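Local coordinates for chitin binding protein (Streptomyces lividans, PDB 5FTZ), which is a copper-dependent lytic polysaccharide monooxygenase of family AA10 that probably binds chitin and cleaves its chains oxidatively, at residues P120-V124 with H137-P142. Sequence-based numbering, arbitrary orientation.
Sequences PFFTV and HSGTLP
Phe122 and Gly139 meet between the two facing sheets of the immunoglobulin-like beta-sandwich expected of an AA10 enzyme, a worked example of how a glycine makes room for an aromatic ring. Strand 122-124 belongs to one sheet and strand 137-140 to the other, their short axes 7.7 Å apart at closest and 150° from parallel; no direct hydrogen bond joins the segments, and ring contacts dominate. With CG anti to the backbone N (chi1 177°), Phe122 reaches across so that Gly139 CA lies over the ring centre in a CH-pi contact, 3.6 Å from the centroid. Because Gly139 carries no side chain, the ring can lie directly on its CA. The same ring turns its edge to the face of His137, planes at 85° and centroids 5.4 Å apart, a T-shaped pair. Val124 CG2 also sits over a face of His137, offset toward its rim, while the imidazole NE2 is hydrogen-bonded to Tyr98 OH, which helps fix its rotation. Were Phe122 cut back to an alanine, Gly139 CA would probably lose the ring lying on it, and His137 its perpendicular partner. Toward Phe121 the side chains still pack, its ring offering a face to Pro142, whose CD stands 3.8 Å from the centroid. Beside them, at the exposed Thr140, the gap between the backbones is bridged by solvent: one water donates to Phe121 O at 2.9 Å and to Thr140 O at 2.7 Å.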
loop_
_atom_site.group_PDB
_atom_site.type_symbol
_atom_site.label_atom_id
_atom_site.label_comp_id
_atom_site.label_asym_id
_atom_site.label_seq_id
_atom_site.Cartn_x
_atom_site.Cartn_y
_atom_site.Cartn_z
ATOM N N PRO A 120 -9.187 -22.320 0.006
ATOM C CA PRO A 120 -7.824 -22.700 0.396
ATOM C C PRO A 120 -7.781 -23.426 1.723
ATOM O O PRO A 120 -8.567 -23.131 2.652
ATOM C CB PRO A 120 -7.085 -21.398 0.514
ATOM C CG PRO A 120 -8.053 -20.319 0.415
ATOM C CD PRO A 120 -9.306 -20.871 -0.172
ATOM N N PHE A 121 -6.920 -24.405 1.850
ATOM C CA PHE A 121 -6.784 -25.107 3.118
ATOM C C PHE A 121 -5.925 -24.349 4.132
ATOM O O PHE A 121 -5.920 -24.699 5.313
ATOM C CB PHE A 121 -6.317 -26.526 2.930
ATOM C CG PHE A 121 -4.889 -26.674 2.430
ATOM C CD1 PHE A 121 -3.805 -26.671 3.310
ATOM C CD2 PHE A 121 -4.622 -26.807 1.066
ATOM C CE1 PHE A 121 -2.533 -26.792 2.858
ATOM C CE2 PHE A 121 -3.311 -26.966 0.625
ATOM C CZ PHE A 121 -2.289 -26.919 1.514
ATOM N N PHE A 122 -5.174 -23.360 3.671
ATOM C CA PHE A 122 -4.286 -22.579 4.517
ATOM C C PHE A 122 -4.166 -21.226 3.876
ATOM O O PHE A 122 -3.890 -21.133 2.668
ATOM C CB PHE A 122 -2.924 -23.289 4.606
ATOM C CG PHE A 122 -1.870 -22.567 5.389
ATOM C CD1 PHE A 122 -2.143 -21.890 6.552
ATOM C CD2 PHE A 122 -0.533 -22.673 4.969
ATOM C CE1 PHE A 122 -1.102 -21.278 7.264
ATOM C CE2 PHE A 122 0.487 -22.057 5.671
ATOM C CZ PHE A 122 0.193 -21.370 6.833
ATOM N N THR A 123 -4.378 -20.172 4.665
ATOM C CA THR A 123 -4.264 -18.784 4.193
ATOM C C THR A 123 -3.428 -18.011 5.170
ATOM O O THR A 123 -3.671 -18.162 6.380
ATOM C CB THR A 123 -5.672 -18.114 4.109
ATOM O OG1 THR A 123 -6.516 -18.868 3.222
ATOM C CG2 THR A 123 -5.604 -16.685 3.618
ATOM N N VAL A 124 -2.535 -17.150 4.668
ATOM C CA VAL A 124 -1.737 -16.246 5.533
ATOM C C VAL A 124 -1.937 -14.815 5.068
ATOM O O VAL A 124 -1.309 -14.391 4.085
ATOM C CB VAL A 124 -0.282 -16.661 5.518
ATOM C CG1 VAL A 124 0.531 -15.832 6.469
ATOM C CG2 VAL A 124 -0.145 -18.126 5.927
ATOM N N HIS A 137 6.407 -21.021 6.862
ATOM C CA HIS A 137 5.261 -20.925 7.764
ATOM C C HIS A 137 4.496 -22.229 7.821
ATOM O O HIS A 137 4.453 -22.986 6.846
ATOM C CB HIS A 137 4.419 -19.717 7.540
ATOM C CG HIS A 137 3.982 -19.472 6.120
ATOM N ND1 HIS A 137 3.786 -18.202 5.658
ATOM C CD2 HIS A 137 3.740 -20.279 5.071
ATOM C CE1 HIS A 137 3.389 -18.229 4.390
ATOM N NE2 HIS A 137 3.392 -19.479 3.995
ATOM N N SER A 138 3.902 -22.485 8.976
ATOM C CA SER A 138 3.269 -23.776 9.259
ATOM C C SER A 138 1.802 -23.749 8.955
ATOM O O SER A 138 1.066 -22.865 9.468
ATOM C CB SER A 138 3.427 -24.118 10.729
ATOM O OG SER A 138 4.793 -24.186 11.099
ATOM N N GLY A 139 1.312 -24.744 8.221
ATOM C CA GLY A 139 -0.111 -24.975 8.004
ATOM C C GLY A 139 -0.428 -26.443 8.093
ATOM O O GLY A 139 0.434 -27.309 7.973
ATOM N N THR A 140 -1.700 -26.730 8.284
ATOM C CA THR A 140 -2.096 -28.128 8.404
ATOM C C THR A 140 -2.549 -28.661 7.054
ATOM O O THR A 140 -3.416 -28.079 6.399
ATOM C CB THR A 140 -3.258 -28.260 9.412
ATOM O OG1 THR A 140 -2.821 -27.622 10.596
ATOM C CG2 THR A 140 -3.600 -29.681 9.686
ATOM N N LEU A 141 -1.948 -29.768 6.663
ATOM C CA LEU A 141 -2.273 -30.391 5.389
ATOM C C LEU A 141 -3.715 -30.873 5.426
ATOM O O LEU A 141 -4.198 -31.331 6.503
ATOM C CB LEU A 141 -1.347 -31.549 5.143
ATOM C CG LEU A 141 0.110 -31.150 4.799
ATOM C CD1 LEU A 141 1.064 -32.310 4.962
ATOM C CD2 LEU A 141 0.143 -30.534 3.401
ATOM N N PRO A 142 -4.398 -30.829 4.290
ATOM C CA PRO A 142 -5.789 -31.351 4.214
ATOM C C PRO A 142 -5.837 -32.834 4.534
ATOM O O PRO A 142 -4.879 -33.564 4.337
ATOM C CB PRO A 142 -6.213 -31.111 2.755
ATOM C CG PRO A 142 -4.964 -30.863 2.031
ATOM C CD PRO A 142 -3.894 -30.397 2.984
HETATM O O HOH W 1 -6.010 -27.280 6.630
#